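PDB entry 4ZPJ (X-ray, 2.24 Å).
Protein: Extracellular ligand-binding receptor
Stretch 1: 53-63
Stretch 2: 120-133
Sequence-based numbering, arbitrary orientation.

Stretch 1 53-63: EPIRIGVLLTL
Stretch 2 (120-133) RVHLIAGITLSNEA

Gly126 takes part in the last bridge of a parallel pairing, where the side-chain directions diverge, and its backbone angles (phi 124°, psi -130°) call for glycine, since a CB would jam against the preceding carbonyl oxygen; it would also lie 2.1 Å from Leu60 O, a clash. The example illustrates how a parallel pairing can accommodate a glycine-only conformation, with a side-chain acceptor taking the next bond beyond it.

Strand 55-61, with phi from -85° to -141° and psi from 114° to 161°, runs alongside 123-126, their N-to-C directions 31° apart. Gly58 pairs with Ile124 (CA-CA 4.5 Å), Val59 with Ala125 (4.9 Å) and Leu60 with Gly126 (5.2 Å). Because parallel strands offer NH and CO groups of one residue to different partners, the bonds alternate: Gly58 N to Leu123 O (2.8 Å), Ala125 N to Gly58 O (2.9 Å), Leu60 N to Ala125 O (3.0 Å), Ile127 N to Leu60 O (2.8 Å). Ile57, Val59, Leu123 and Ala125 share one face, where Ile57 CG2 meets Leu123 CD2 at 3.7 Å; Ile57 is m,t and Leu123 has chi1 t. On the other face, a CB on Gly58 would be tight, 3.2 Å from both Ile124 CG1 and Val121 CG2.

Before the ladder, His122 N donates to Arg56 O (2.8 Å), and Arg56 N reaches His122 ND1 weakly (3.4 Å). Arg56, chi1-chi3 m,t,m, folds its guanidinium so that NE and NH2 both donate to Arg120 O (3.1 and 3.2 Å), while His122 CE1 lies over one guanidinium face. Arg120 itself leaves a helix with positive phi (55°).

Beyond Ile127 (phi 74°), the side chain of Thr128 (chi1 m) replaces a backbone acceptor: Thr62 N donates to Thr128 OG1 (2.8 Å). Glu132, in the helix that starts at Ser130, accepts from Leu129 N through OE1 (3.0 Å), and its carboxylate lies beside Thr62 (chi1 m), whose OG1 lies 3.0 Å from Glu132 OE2.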

ATOM      1  N   GLU A  53      20.186  -0.256 -27.201  1.00 62.41           N
ATOM      2  CA  GLU A  53      18.872   0.319 -27.609  1.00 63.18           C
ATOM      3  C   GLU A  53      17.773   0.013 -26.572  1.00 59.55           C
ATOM      4  O   GLU A  53      17.194   0.954 -26.024  1.00 57.10           O
ATOM      5  CB  GLU A  53      18.472  -0.159 -29.007  1.00 66.69           C
ATOM      6  CG  GLU A  53      17.040   0.120 -29.461  1.00 67.16           C
ATOM      7  CD  GLU A  53      16.944   1.419 -30.246  1.00 72.80           C
ATOM      8  OE1 GLU A  53      17.371   2.426 -29.664  1.00 73.39           O
ATOM      9  OE2 GLU A  53      16.496   1.429 -31.435  1.00 75.56           O
ATOM     10  N   PRO A  54      17.478  -1.280 -26.293  1.00 58.96           N
ATOM     11  CA  PRO A  54      16.332  -1.441 -25.390  1.00 57.23           C
ATOM     12  C   PRO A  54      16.610  -1.013 -23.956  1.00 54.87           C
ATOM     13  O   PRO A  54      17.736  -1.081 -23.469  1.00 53.20           O
ATOM     14  CB  PRO A  54      15.982  -2.929 -25.489  1.00 57.25           C
ATOM     15  CG  PRO A  54      16.596  -3.369 -26.797  1.00 61.16           C
ATOM     16  CD  PRO A  54      17.885  -2.582 -26.859  1.00 61.09           C
ATOM     17  N   ILE A  55      15.553  -0.540 -23.307  1.00 51.75           N
ATOM     18  CA  ILE A  55      15.615  -0.132 -21.933  1.00 50.00           C
ATOM     19  C   ILE A  55      15.157  -1.336 -21.154  1.00 50.22           C
ATOM     20  O   ILE A  55      14.020  -1.724 -21.263  1.00 52.69           O
ATOM     21  CB  ILE A  55      14.696   1.057 -21.715  1.00 48.22           C
ATOM     22  CG1 ILE A  55      15.257   2.285 -22.436  1.00 48.97           C
ATOM     23  CG2 ILE A  55      14.552   1.391 -20.235  1.00 48.77           C
ATOM     24  CD1 ILE A  55      14.340   3.496 -22.377  1.00 47.98           C
ATOM     25  N   ARG A  56      16.042  -1.937 -20.380  1.00 50.30           N
ATOM     26  CA  ARG A  56      15.707  -3.143 -19.653  1.00 49.52           C
ATOM     27  C   ARG A  56      15.345  -2.902 -18.196  1.00 44.64           C
ATOM     28  O   ARG A  56      16.132  -2.421 -17.402  1.00 46.22           O
ATOM     29  CB  ARG A  56      16.851  -4.137 -19.751  1.00 54.79           C
ATOM     30  CG  ARG A  56      16.973  -4.852 -21.094  1.00 59.83           C
ATOM     31  CD  ARG A  56      18.182  -5.803 -21.111  1.00 66.73           C
ATOM     32  NE  ARG A  56      19.406  -5.117 -20.659  1.00 72.02           N
ATOM     33  CZ  ARG A  56      20.225  -4.395 -21.427  1.00 75.78           C
ATOM     34  NH1 ARG A  56      19.993  -4.288 -22.734  1.00 77.76           N
ATOM     35  NH2 ARG A  56      21.291  -3.775 -20.878  1.00 73.71           N
ATOM     36  N   ILE A  57      14.143  -3.301 -17.842  1.00 42.05           N
ATOM     37  CA  ILE A  57      13.613  -3.100 -16.557  1.00 43.54           C
ATOM     38  C   ILE A  57      13.208  -4.402 -15.880  1.00 43.18           C
ATOM     39  O   ILE A  57      12.358  -5.140 -16.376  1.00 45.54           O
ATOM     40  CB  ILE A  57      12.366  -2.250 -16.666  1.00 43.01           C
ATOM     41  CG1 ILE A  57      12.746  -0.894 -17.256  1.00 45.62           C
ATOM     42  CG2 ILE A  57      11.775  -2.091 -15.284  1.00 44.40           C
ATOM     43  CD1 ILE A  57      11.538  -0.065 -17.612  1.00 47.03           C
ATOM     44  N   GLY A  58      13.798  -4.665 -14.733  1.00 42.18           N
ATOM     45  CA  GLY A  58      13.500  -5.897 -14.010  1.00 44.26           C
ATOM     46  C   GLY A  58      12.287  -5.702 -13.156  1.00 41.92           C
ATOM     47  O   GLY A  58      12.072  -4.619 -12.631  1.00 48.13           O
ATOM     48  N   VAL A  59      11.470  -6.725 -13.038  1.00 41.25           N
ATOM     49  CA  VAL A  59      10.355  -6.685 -12.124  1.00 40.76           C
ATOM     50  C   VAL A  59      10.424  -7.921 -11.274  1.00 42.59           C
ATOM     51  O   VAL A  59      10.402  -9.074 -11.798  1.00 39.95           O
ATOM     52  CB  VAL A  59       9.033  -6.672 -12.894  1.00 40.94           C
ATOM     53  CG1 VAL A  59       7.831  -6.703 -11.935  1.00 41.03           C
ATOM     54  CG2 VAL A  59       9.006  -5.461 -13.813  1.00 40.97           C
ATOM     55  N   LEU A  60      10.555  -7.707  -9.975  1.00 41.09           N
ATOM     56  CA  LEU A  60      10.637  -8.839  -9.024  1.00 40.91           C
ATOM     57  C   LEU A  60       9.353  -8.787  -8.218  1.00 42.03           C
ATOM     58  O   LEU A  60       9.087  -7.791  -7.517  1.00 41.32           O
ATOM     59  CB  LEU A  60      11.816  -8.658  -8.067  1.00 41.52           C
ATOM     60  CG  LEU A  60      11.980  -9.791  -7.033  1.00 43.18           C
ATOM     61  CD1 LEU A  60      12.602 -11.008  -7.700  1.00 42.67           C
ATOM     62  CD2 LEU A  60      12.875  -9.384  -5.869  1.00 45.03           C
ATOM     63  N   LEU A  61       8.530  -9.823  -8.311  1.00 42.10           N
ATOM     64  CA  LEU A  61       7.249  -9.795  -7.598  1.00 41.46           C
ATOM     65  C   LEU A  61       6.963 -11.168  -7.041  1.00 41.48           C
ATOM     66  O   LEU A  61       7.540 -12.163  -7.511  1.00 40.89           O
ATOM     67  CB  LEU A  61       6.124  -9.296  -8.539  1.00 40.27           C
ATOM     68  CG  LEU A  61       6.062  -7.761  -8.767  1.00 41.88           C
ATOM     69  CD1 LEU A  61       5.029  -7.386  -9.830  1.00 42.33           C
ATOM     70  CD2 LEU A  61       5.761  -6.993  -7.500  1.00 39.65           C
ATOM     71  N   THR A  62       6.066 -11.228  -6.056  1.00 38.82           N
ATOM     72  CA  THR A  62       5.543 -12.503  -5.593  1.00 39.07           C
ATOM     73  C   THR A  62       4.319 -12.761  -6.388  1.00 40.38           C
ATOM     74  O   THR A  62       3.313 -12.045  -6.218  1.00 37.80           O
ATOM     75  CB  THR A  62       5.180 -12.520  -4.099  1.00 38.97           C
ATOM     76  OG1 THR A  62       6.369 -12.445  -3.342  1.00 40.96           O
ATOM     77  CG2 THR A  62       4.477 -13.790  -3.744  1.00 40.41           C
ATOM     78  N   LEU A  63       4.393 -13.765  -7.283  1.00 42.01           N
ATOM     79  CA  LEU A  63       3.324 -13.965  -8.234  1.00 42.04           C
ATOM     80  C   LEU A  63       2.662 -15.331  -8.184  1.00 45.80           C
ATOM     81  O   LEU A  63       1.763 -15.572  -8.976  1.00 49.40           O
ATOM     82  CB  LEU A  63       3.812 -13.715  -9.656  1.00 44.01           C
ATOM     83  CG  LEU A  63       4.277 -12.285  -9.997  1.00 42.88           C
ATOM     84  CD1 LEU A  63       5.098 -12.322 -11.299  1.00 43.22           C
ATOM     85  CD2 LEU A  63       3.072 -11.386 -10.101  1.00 43.66           C
ATOM     86  N   ARG A 120      21.064  -7.926 -16.861  1.00 54.70           N
ATOM     87  CA  ARG A 120      21.672  -6.607 -16.958  1.00 57.54           C
ATOM     88  C   ARG A 120      20.604  -5.514 -17.043  1.00 53.90           C
ATOM     89  O   ARG A 120      20.612  -4.672 -17.885  1.00 53.22           O
ATOM     90  CB  ARG A 120      22.668  -6.566 -18.121  1.00 64.65           C
ATOM     91  CG  ARG A 120      23.849  -7.564 -17.985  1.00 69.98           C
ATOM     92  CD  ARG A 120      24.772  -7.171 -16.817  1.00 72.43           C
ATOM     93  NE  ARG A 120      25.883  -8.103 -16.585  1.00 74.87           N
ATOM     94  CZ  ARG A 120      26.943  -7.854 -15.796  1.00 74.53           C
ATOM     95  NH1 ARG A 120      27.062  -6.696 -15.145  1.00 69.78           N
ATOM     96  NH2 ARG A 120      27.892  -8.778 -15.661  1.00 72.18           N
ATOM     97  N   VAL A 121      19.672  -5.533 -16.114  1.00 51.80           N
ATOM     98  CA  VAL A 121      18.628  -4.540 -16.136  1.00 49.47           C
ATOM     99  C   VAL A 121      19.130  -3.215 -15.593  1.00 49.46           C
ATOM    100  O   VAL A 121      20.046  -3.160 -14.814  1.00 48.50           O
ATOM    101  CB  VAL A 121      17.375  -5.015 -15.376  1.00 48.24           C
ATOM    102  CG1 VAL A 121      16.883  -6.319 -15.966  1.00 48.73           C
ATOM    103  CG2 VAL A 121      17.612  -5.173 -13.882  1.00 45.69           C
ATOM    104  N   HIS A 122      18.495  -2.134 -16.007  1.00 51.25           N
ATOM    105  CA  HIS A 122      18.920  -0.800 -15.627  1.00 52.43           C
ATOM    106  C   HIS A 122      18.150  -0.260 -14.421  1.00 47.87           C
ATOM    107  O   HIS A 122      18.515   0.757 -13.863  1.00 47.72           O
ATOM    108  CB  HIS A 122      18.716   0.118 -16.834  1.00 59.81           C
ATOM    109  CG  HIS A 122      19.477  -0.318 -18.052  1.00 67.91           C
ATOM    110  ND1 HIS A 122      18.891  -0.425 -19.297  1.00 74.89           N
ATOM    111  CD2 HIS A 122      20.766  -0.707 -18.211  1.00 71.68           C
ATOM    112  CE1 HIS A 122      19.788  -0.829 -20.176  1.00 74.64           C
ATOM    113  NE2 HIS A 122      20.935  -1.006 -19.542  1.00 81.04           N
ATOM    114  N   LEU A 123      17.085  -0.965 -14.039  1.00 45.50           N
ATOM    115  CA  LEU A 123      16.166  -0.551 -13.013  1.00 43.70           C
ATOM    116  C   LEU A 123      15.360  -1.770 -12.535  1.00 40.99           C
ATOM    117  O   LEU A 123      15.011  -2.620 -13.342  1.00 39.68           O
ATOM    118  CB  LEU A 123      15.232   0.535 -13.599  1.00 46.59           C
ATOM    119  CG  LEU A 123      14.207   1.063 -12.596  1.00 48.87           C
ATOM    120  CD1 LEU A 123      13.866   2.535 -12.788  1.00 53.43           C
ATOM    121  CD2 LEU A 123      12.941   0.229 -12.661  1.00 49.19           C
ATOM    122  N   ILE A 124      15.014  -1.828 -11.252  1.00 39.20           N
ATOM    123  CA  ILE A 124      14.151  -2.885 -10.722  1.00 39.39           C
ATOM    124  C   ILE A 124      12.938  -2.294 -10.056  1.00 38.77           C
ATOM    125  O   ILE A 124      13.063  -1.346  -9.295  1.00 43.05           O
ATOM    126  CB  ILE A 124      14.921  -3.791  -9.753  1.00 41.50           C
ATOM    127  CG1 ILE A 124      15.708  -4.860 -10.551  1.00 43.75           C
ATOM    128  CG2 ILE A 124      14.014  -4.557  -8.798  1.00 41.05           C
ATOM    129  CD1 ILE A 124      16.629  -5.655  -9.678  1.00 45.04           C
ATOM    130  N   ALA A 125      11.763  -2.856 -10.336  1.00 39.13           N
ATOM    131  CA  ALA A 125      10.507  -2.435  -9.706  1.00 37.97           C
ATOM    132  C   ALA A 125       9.906  -3.638  -9.020  1.00 40.13           C
ATOM    133  O   ALA A 125      10.125  -4.774  -9.446  1.00 36.74           O
ATOM    134  CB  ALA A 125       9.525  -1.881 -10.741  1.00 35.92           C
ATOM    135  N   GLY A 126       9.156  -3.392  -7.960  1.00 38.00           N
ATOM    136  CA  GLY A 126       8.394  -4.452  -7.337  1.00 37.89           C
ATOM    137  C   GLY A 126       8.706  -4.622  -5.862  1.00 41.46           C
ATOM    138  O   GLY A 126       8.657  -3.619  -5.076  1.00 42.84           O
ATOM    139  N   ILE A 127       8.968  -5.893  -5.501  1.00 37.44           N
ATOM    140  CA  ILE A 127       9.220  -6.368  -4.157  1.00 40.50           C
ATOM    141  C   ILE A 127       7.974  -6.429  -3.289  1.00 42.73           C
ATOM    142  O   ILE A 127       7.493  -5.407  -2.704  1.00 42.21           O
ATOM    143  CB  ILE A 127      10.297  -5.586  -3.445  1.00 44.30           C
ATOM    144  CG1 ILE A 127      11.517  -5.416  -4.373  1.00 48.49           C
ATOM    145  CG2 ILE A 127      10.607  -6.318  -2.141  1.00 43.65           C
ATOM    146  CD1 ILE A 127      12.698  -4.749  -3.697  1.00 54.16           C
ATOM    147  N   THR A 128       7.430  -7.632  -3.210  1.00 39.39           N
ATOM    148  CA  THR A 128       6.144  -7.810  -2.613  1.00 41.87           C
ATOM    149  C   THR A 128       6.236  -7.890  -1.092  1.00 40.03           C
ATOM    150  O   THR A 128       5.521  -7.192  -0.441  1.00 40.25           O
ATOM    151  CB  THR A 128       5.448  -9.056  -3.211  1.00 43.13           C
ATOM    152  OG1 THR A 128       5.386  -8.878  -4.622  1.00 41.65           O
ATOM    153  CG2 THR A 128       4.016  -9.250  -2.652  1.00 42.23           C
ATOM    154  N   LEU A 129       7.103  -8.731  -0.539  1.00 42.11           N
ATOM    155  CA  LEU A 129       7.106  -8.973   0.928  1.00 43.96           C
ATOM    156  C   LEU A 129       8.250  -8.254   1.641  1.00 43.43           C
ATOM    157  O   LEU A 129       9.369  -8.137   1.096  1.00 43.54           O
ATOM    158  CB  LEU A 129       7.182 -10.462   1.232  1.00 46.06           C
ATOM    159  CG  LEU A 129       6.001 -11.288   0.675  1.00 47.60           C
ATOM    160  CD1 LEU A 129       6.154 -12.756   1.026  1.00 48.48           C
ATOM    161  CD2 LEU A 129       4.641 -10.763   1.146  1.00 48.26           C
ATOM    162  N   SER A 130       7.966  -7.789   2.857  1.00 40.00           N
ATOM    163  CA  SER A 130       8.960  -7.113   3.666  1.00 41.01           C
ATOM    164  C   SER A 130      10.133  -7.997   3.951  1.00 43.56           C
ATOM    165  O   SER A 130      11.270  -7.530   3.896  1.00 44.33           O
ATOM    166  CB  SER A 130       8.369  -6.635   5.009  1.00 41.92           C
ATOM    167  OG  SER A 130       7.388  -5.630   4.800  1.00 40.02           O
ATOM    168  N   ASN A 131       9.896  -9.275   4.251  1.00 45.88           N
ATOM    169  CA  ASN A 131      11.051 -10.184   4.406  1.00 51.48           C
ATOM    170  C   ASN A 131      11.870 -10.321   3.107  1.00 46.71           C
ATOM    171  O   ASN A 131      13.070 -10.441   3.171  1.00 45.30           O
ATOM    172  CB  ASN A 131      10.688 -11.557   5.033  1.00 54.19           C
ATOM    173  CG  ASN A 131       9.648 -12.343   4.228  1.00 60.05           C
ATOM    174  OD1 ASN A 131       9.267 -11.979   3.114  1.00 62.50           O
ATOM    175  ND2 ASN A 131       9.184 -13.450   4.810  1.00 67.95           N
ATOM    176  N   GLU A 132      11.234 -10.232   1.940  1.00 45.33           N
ATOM    177  CA  GLU A 132      11.996 -10.294   0.682  1.00 45.98           C
ATOM    178  C   GLU A 132      12.843  -9.010   0.519  1.00 44.00           C
ATOM    179  O   GLU A 132      14.001  -9.058   0.142  1.00 41.37           O
ATOM    180  CB  GLU A 132      11.063 -10.456  -0.517  1.00 48.52           C
ATOM    181  CG  GLU A 132      10.549 -11.861  -0.787  1.00 52.63           C
ATOM    182  CD  GLU A 132       9.383 -11.881  -1.774  1.00 59.51           C
ATOM    183  OE1 GLU A 132       8.631 -10.840  -1.950  1.00 59.40           O
ATOM    184  OE2 GLU A 132       9.200 -12.966  -2.361  1.00 58.28           O
ATOM    185  N   ALA A 133      12.254  -7.863   0.850  1.00 43.15           N
ATOM    186  CA  ALA A 133      12.975  -6.561   0.802  1.00 43.87           C
ATOM    187  C   ALA A 133      14.233  -6.531   1.671  1.00 45.76           C
ATOM    188  O   ALA A 133      15.304  -6.092   1.221  1.00 44.54           O
ATOM    189  CB  ALA A 133      12.051  -5.442   1.260  1.00 43.55           C
TER